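Local atomic coordinates of probable transcriptional regulator, TetR family protein (Rhodococcus sp., PDB entry 3BJB), a protein that probably binds DNA as a helix-turn-helix transcriptional regulator of the TetR family, controlling transcription from cis-regulatory sites. Residues Asp76-Met81 and Arg140-Ile145; Asp97-Val102 and Gln144-Ala149. All blocks are in the same frame, centred on the assembly; numbering follows the deposited sequence.

Contact 1: residues Asp76-Met81 and Arg140-Ile145; sequences DQIDRM and RAFRQI
Helix 66-86, which follows the predicted helix-turn-helix region and leads into the C-terminal part of a TetR-type regulator, here runs beside helix 134-150. The two short segments point nearly the same way, at 12° between their N-to-C directions, with axes 9.5 Å apart. No hydrogen bond crosses, so the contact rests on apolar side chains. Ile78 is central: its chi1 of -80° sets CG2 anti to the backbone N, and this one methyl meets three residues. Ala141 CB lies 3.6 Å from Ile78 CG2, while Ile145 CD1 stands 3.8 Å from the same methyl, the two isoleucine chains crossing obliquely. Phe142 CD2 is 4.1 Å from Ile78 CG2, which approaches the ring obliquely. Ile145 has CG1 anti to its carbonyl carbon, and its extended chain (chi2 174°) carries CD1 across to the backbone carbonyl of Ile78, where it is modelled 3.3 Å from Ile78 O. One turn on, SE of the selenomethionine Met81 reaches Ile145 CD1 at 4.3 Å. At the exposed margin Asp79 starts away from the other helix, yet its OD1 comes to 3.9 Å from Ala141 CB. Beyond the pair, the Phe142 ring meets Trp170 and touches Val167 of helix 157-179. Such near-parallel packing of the helix that follows the predicted DNA-binding region against a helix of the C-terminal domain belongs to the all-helical TetR fold.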
loop_
_atom_site.group_PDB
_atom_site.type_symbol
_atom_site.label_atom_id
_atom_site.label_comp_id
_atom_site.label_asym_id
_atom_site.label_seq_id
_atom_site.Cartn_x
_atom_site.Cartn_y
_atom_site.Cartn_z
ATOM N N ASP B 76 -18.239 1.052 -3.730
ATOM C CA ASP B 76 -19.424 0.184 -3.637
ATOM C C ASP B 76 -19.233 -0.951 -2.617
ATOM O O ASP B 76 -20.165 -1.314 -1.899
ATOM C CB ASP B 76 -19.772 -0.400 -5.013
ATOM C CG ASP B 76 -20.916 -1.427 -4.959
ATOM O OD1 ASP B 76 -22.091 -1.044 -4.695
ATOM O OD2 ASP B 76 -20.622 -2.622 -5.202
ATOM N N GLN B 77 -18.019 -1.482 -2.537
ATOM C CA GLN B 77 -17.738 -2.637 -1.683
ATOM C C GLN B 77 -17.513 -2.259 -0.234
ATOM O O GLN B 77 -17.734 -3.058 0.670
ATOM C CB GLN B 77 -16.541 -3.411 -2.225
ATOM C CG GLN B 77 -16.902 -4.178 -3.471
ATOM C CD GLN B 77 -17.495 -5.500 -3.122
ATOM O OE1 GLN B 77 -16.877 -6.282 -2.373
ATOM N NE2 GLN B 77 -18.696 -5.776 -3.643
ATOM N N ILE B 78 -17.052 -1.038 -0.033
ATOM C CA ILE B 78 -16.944 -0.469 1.274
ATOM C C ILE B 78 -18.346 -0.093 1.742
ATOM O O ILE B 78 -18.676 -0.298 2.908
ATOM C CB ILE B 78 -15.991 0.748 1.285
ATOM C CG1 ILE B 78 -14.540 0.261 1.319
ATOM C CG2 ILE B 78 -16.300 1.678 2.487
ATOM C CD1 ILE B 78 -13.514 1.360 0.963
ATOM N N ASP B 79 -19.172 0.423 0.836
ATOM C CA ASP B 79 -20.551 0.770 1.191
ATOM C C ASP B 79 -21.308 -0.483 1.596
ATOM O O ASP B 79 -22.107 -0.446 2.527
ATOM C CB ASP B 79 -21.289 1.459 0.032
ATOM C CG ASP B 79 -20.821 2.905 -0.220
ATOM O OD1 ASP B 79 -20.138 3.511 0.650
ATOM O OD2 ASP B 79 -21.158 3.439 -1.311
ATOM N N ARG B 80 -21.027 -1.590 0.901
ATOM C CA ARG B 80 -21.766 -2.840 1.075
ATOM C C ARG B 80 -21.440 -3.523 2.388
ATOM O O ARG B 80 -22.291 -4.191 2.965
ATOM C CB ARG B 80 -21.446 -3.811 -0.055
ATOM C CG ARG B 80 -22.642 -4.558 -0.635
ATOM C CD ARG B 80 -22.958 -4.040 -2.060
ATOM N NE ARG B 80 -23.709 -5.003 -2.880
ATOM C CZ ARG B 80 -23.169 -5.916 -3.693
ATOM N NH1 ARG B 80 -21.849 -6.025 -3.829
ATOM N NH2 ARG B 80 -23.964 -6.732 -4.382
HETATM N N MSE B 81 -20.204 -3.372 2.851
HETATM C CA MSE B 81 -19.755 -4.075 4.045
HETATM C C MSE B 81 -20.123 -3.279 5.288
HETATM O O MSE B 81 -20.288 -3.850 6.374
HETATM C CB MSE B 81 -18.252 -4.412 3.977
HETATM C CG MSE B 81 -17.261 -3.294 4.379
HETATM SE SE MSE B 81 -16.941 -3.174 6.342
HETATM C CE MSE B 81 -16.657 -5.085 6.692
ATOM N N ARG B 140 -13.202 8.418 3.103
ATOM C CA ARG B 140 -14.371 8.981 3.761
ATOM C C ARG B 140 -15.374 7.899 4.154
ATOM O O ARG B 140 -15.853 7.865 5.302
ATOM C CB ARG B 140 -15.050 10.028 2.867
ATOM C CG ARG B 140 -14.322 11.369 2.742
ATOM C CD ARG B 140 -15.250 12.467 2.101
ATOM N NE ARG B 140 -15.605 12.112 0.718
ATOM C CZ ARG B 140 -16.629 12.590 0.018
ATOM N NH1 ARG B 140 -17.459 13.508 0.527
ATOM N NH2 ARG B 140 -16.811 12.157 -1.223
ATOM N N ALA B 141 -15.671 7.003 3.213
ATOM C CA ALA B 141 -16.692 5.985 3.439
ATOM C C ALA B 141 -16.202 5.100 4.540
ATOM O O ALA B 141 -16.961 4.692 5.398
ATOM C CB ALA B 141 -16.962 5.176 2.190
ATOM N N PHE B 142 -14.904 4.861 4.531
ATOM C CA PHE B 142 -14.306 3.971 5.484
ATOM C C PHE B 142 -14.352 4.581 6.859
ATOM O O PHE B 142 -15.076 4.122 7.738
ATOM C CB PHE B 142 -12.884 3.644 5.070
ATOM C CG PHE B 142 -12.507 2.264 5.395
ATOM C CD1 PHE B 142 -11.219 1.957 5.791
ATOM C CD2 PHE B 142 -13.469 1.261 5.367
ATOM C CE1 PHE B 142 -10.869 0.632 6.144
ATOM C CE2 PHE B 142 -13.158 -0.078 5.721
ATOM C CZ PHE B 142 -11.850 -0.404 6.101
ATOM N N ARG B 143 -13.597 5.646 7.019
ATOM C CA ARG B 143 -13.662 6.485 8.167
ATOM C C ARG B 143 -15.069 6.573 8.827
ATOM O O ARG B 143 -15.160 6.548 10.063
ATOM C CB ARG B 143 -13.161 7.854 7.747
ATOM C CG ARG B 143 -12.734 8.791 8.843
ATOM C CD ARG B 143 -12.728 10.183 8.277
ATOM N NE ARG B 143 -14.080 10.507 7.818
ATOM C CZ ARG B 143 -14.383 11.506 6.991
ATOM N NH1 ARG B 143 -13.423 12.300 6.499
ATOM N NH2 ARG B 143 -15.654 11.700 6.638
ATOM N N GLN B 144 -16.148 6.690 8.036
ATOM C CA GLN B 144 -17.513 6.743 8.611
ATOM C C GLN B 144 -18.075 5.416 9.123
ATOM O O GLN B 144 -19.010 5.410 9.916
ATOM C CB GLN B 144 -18.534 7.343 7.641
ATOM C CG GLN B 144 -18.664 8.830 7.730
ATOM C CD GLN B 144 -19.267 9.308 9.044
ATOM O OE1 GLN B 144 -19.220 10.497 9.342
ATOM N NE2 GLN B 144 -19.846 8.395 9.826
ATOM N N ILE B 145 -17.560 4.294 8.638
ATOM C CA ILE B 145 -18.023 3.009 9.132
ATOM C C ILE B 145 -17.459 2.763 10.512
ATOM O O ILE B 145 -18.130 2.180 11.373
ATOM C CB ILE B 145 -17.634 1.863 8.205
ATOM C CG1 ILE B 145 -18.399 1.988 6.886
ATOM C CG2 ILE B 145 -17.896 0.480 8.885
ATOM C CD1 ILE B 145 -17.967 0.980 5.854
#

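Contact 2: residues Asp97-Val102 and Gln144-Ala149; sequences DAVYNV and QIMLDA
With chi1 of -55°, Met146, a selenomethionine, has CG anti to its own carbonyl carbon; the chain then runs straight through chi2 and bends at chi3 (95°). Val102 has CG1 anti to the carbonyl carbon and CG2 in the crowded place between backbone N and carbonyl carbon, and the two branches divide the work. Val102 CG1 is modelled 3.3 Å from Ala149 CB, and Val102 CG2 meets Met146 CG at 3.8 Å, the two side chains crossing at about a right angle. Val99 CG2 lies 3.8 Å from Met146 O. Small residues are consistent with the close backbones at one end of the contact: Ala98 CB is modelled 3.3 Å from Ala149 O, and the CA atoms of Ala98 and Ala149 are 5.6 Å apart. The segment axes approach to 8.5 Å, crossing at 138°, and no hydrogen bond joins them. Outside the pair, Leu166 of helix 157-179 touches both Val99 and Met146, and Phe85 of helix 66-86 touches Val102 and Ala149. Tyr100 points away from helix 134-150 and packs on helix 184-198, so helix 95-111 lies between these two helices.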
loop_
_atom_site.group_PDB
_atom_site.type_symbol
_atom_site.label_atom_id
_atom_site.label_comp_id
_atom_site.label_asym_id
_atom_site.label_seq_id
_atom_site.Cartn_x
_atom_site.Cartn_y
_atom_site.Cartn_z
ATOM N N ASP B 97 -12.106 -1.445 20.292
ATOM C CA ASP B 97 -12.611 -2.764 19.989
ATOM C C ASP B 97 -13.588 -2.833 18.809
ATOM O O ASP B 97 -13.486 -3.713 17.929
ATOM C CB ASP B 97 -13.355 -3.247 21.205
ATOM C CG ASP B 97 -13.274 -4.702 21.361
ATOM O OD1 ASP B 97 -14.263 -5.380 20.958
ATOM O OD2 ASP B 97 -12.203 -5.151 21.870
ATOM N N ALA B 98 -14.571 -1.941 18.819
ATOM C CA ALA B 98 -15.566 -1.942 17.782
ATOM C C ALA B 98 -14.855 -1.722 16.442
ATOM O O ALA B 98 -15.220 -2.301 15.414
ATOM C CB ALA B 98 -16.599 -0.881 18.042
ATOM N N VAL B 99 -13.813 -0.912 16.483
ATOM C CA VAL B 99 -13.121 -0.502 15.286
ATOM C C VAL B 99 -12.268 -1.670 14.832
ATOM O O VAL B 99 -12.264 -2.051 13.675
ATOM C CB VAL B 99 -12.300 0.783 15.531
ATOM C CG1 VAL B 99 -11.466 1.090 14.342
ATOM C CG2 VAL B 99 -13.239 1.976 15.837
ATOM N N TYR B 100 -11.599 -2.291 15.775
ATOM C CA TYR B 100 -11.004 -3.579 15.514
ATOM C C TYR B 100 -11.961 -4.539 14.808
ATOM O O TYR B 100 -11.569 -5.199 13.864
ATOM C CB TYR B 100 -10.526 -4.211 16.809
ATOM C CG TYR B 100 -9.905 -5.528 16.537
ATOM C CD1 TYR B 100 -8.775 -5.614 15.711
ATOM C CD2 TYR B 100 -10.446 -6.703 17.053
ATOM C CE1 TYR B 100 -8.179 -6.812 15.438
ATOM C CE2 TYR B 100 -9.845 -7.933 16.784
ATOM C CZ TYR B 100 -8.705 -7.974 15.972
ATOM O OH TYR B 100 -8.085 -9.163 15.661
ATOM N N ASN B 101 -13.203 -4.643 15.270
ATOM C CA ASN B 101 -14.146 -5.610 14.695
ATOM C C ASN B 101 -14.525 -5.326 13.237
ATOM O O ASN B 101 -14.794 -6.256 12.475
ATOM C CB ASN B 101 -15.425 -5.755 15.537
ATOM C CG ASN B 101 -15.187 -6.436 16.891
ATOM O OD1 ASN B 101 -15.808 -6.054 17.896
ATOM N ND2 ASN B 101 -14.309 -7.440 16.931
ATOM N N VAL B 102 -14.581 -4.055 12.856
ATOM C CA VAL B 102 -14.881 -3.731 11.470
ATOM C C VAL B 102 -13.699 -4.100 10.564
ATOM O O VAL B 102 -13.887 -4.618 9.449
ATOM C CB VAL B 102 -15.308 -2.223 11.256
ATOM C CG1 VAL B 102 -16.139 -1.721 12.378
ATOM C CG2 VAL B 102 -14.115 -1.306 11.052
ATOM N N GLN B 144 -16.148 6.690 8.036
ATOM C CA GLN B 144 -17.513 6.743 8.611
ATOM C C GLN B 144 -18.075 5.416 9.123
ATOM O O GLN B 144 -19.010 5.410 9.916
ATOM C CB GLN B 144 -18.534 7.343 7.641
ATOM C CG GLN B 144 -18.664 8.830 7.730
ATOM C CD GLN B 144 -19.267 9.308 9.044
ATOM O OE1 GLN B 144 -19.220 10.497 9.342
ATOM N NE2 GLN B 144 -19.846 8.395 9.826
ATOM N N ILE B 145 -17.560 4.294 8.638
ATOM C CA ILE B 145 -18.023 3.009 9.132
ATOM C C ILE B 145 -17.459 2.763 10.512
ATOM O O ILE B 145 -18.130 2.180 11.373
ATOM C CB ILE B 145 -17.634 1.863 8.205
ATOM C CG1 ILE B 145 -18.399 1.988 6.886
ATOM C CG2 ILE B 145 -17.896 0.480 8.885
ATOM C CD1 ILE B 145 -17.967 0.980 5.854
HETATM N N MSE B 146 -16.231 3.235 10.704
HETATM C CA MSE B 146 -15.467 3.040 11.921
HETATM C C MSE B 146 -15.957 4.009 12.976
HETATM O O MSE B 146 -16.185 3.635 14.132
HETATM C CB MSE B 146 -13.982 3.274 11.655
HETATM C CG MSE B 146 -13.392 2.424 10.533
HETATM SE SE MSE B 146 -11.479 2.876 10.240
HETATM C CE MSE B 146 -10.704 1.505 11.358
ATOM N N LEU B 147 -16.111 5.257 12.562
ATOM C CA LEU B 147 -16.713 6.259 13.397
ATOM C C LEU B 147 -18.039 5.734 13.929
ATOM O O LEU B 147 -18.256 5.754 15.127
ATOM C CB LEU B 147 -16.869 7.573 12.633
ATOM C CG LEU B 147 -16.004 8.789 13.019
ATOM C CD1 LEU B 147 -14.941 8.552 14.118
ATOM C CD2 LEU B 147 -15.375 9.450 11.811
ATOM N N ASP B 148 -18.870 5.179 13.050
ATOM C CA ASP B 148 -20.179 4.688 13.435
ATOM C C ASP B 148 -20.075 3.479 14.348
ATOM O O ASP B 148 -20.766 3.378 15.364
ATOM C CB ASP B 148 -21.015 4.377 12.193
ATOM C CG ASP B 148 -21.661 5.634 11.577
ATOM O OD1 ASP B 148 -21.649 6.720 12.195
ATOM O OD2 ASP B 148 -22.211 5.536 10.463
ATOM N N ALA B 149 -19.188 2.565 13.990
ATOM C CA ALA B 149 -19.006 1.373 14.790
ATOM C C ALA B 149 -18.546 1.759 16.191
ATOM O O ALA B 149 -18.982 1.167 17.168
ATOM C CB ALA B 149 -18.012 0.420 14.135
#

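In the fold
Both contacts use helix 134-150, which packs near-parallel to helix 66-86 in contact 1 and obliquely antiparallel (138°) to helix 95-111 in contact 2. Their centres lie about 11 Å apart, that of contact 1 about 7 Å and that of contact 2 about 14 Å from the chain centre. Ile145 serves both: its CD1 goes to helix 66-86, whereas its CG2 lies 4.4 Å from Val102 CB. The contacts also touch directly, Met81 CE packing 3.9 Å from Val102 O, and Met81 rests on Arg105 and Ala106. The three helices thus form one continuous patch, joining the helix that follows the predicted DNA-binding motif to the C-terminal region.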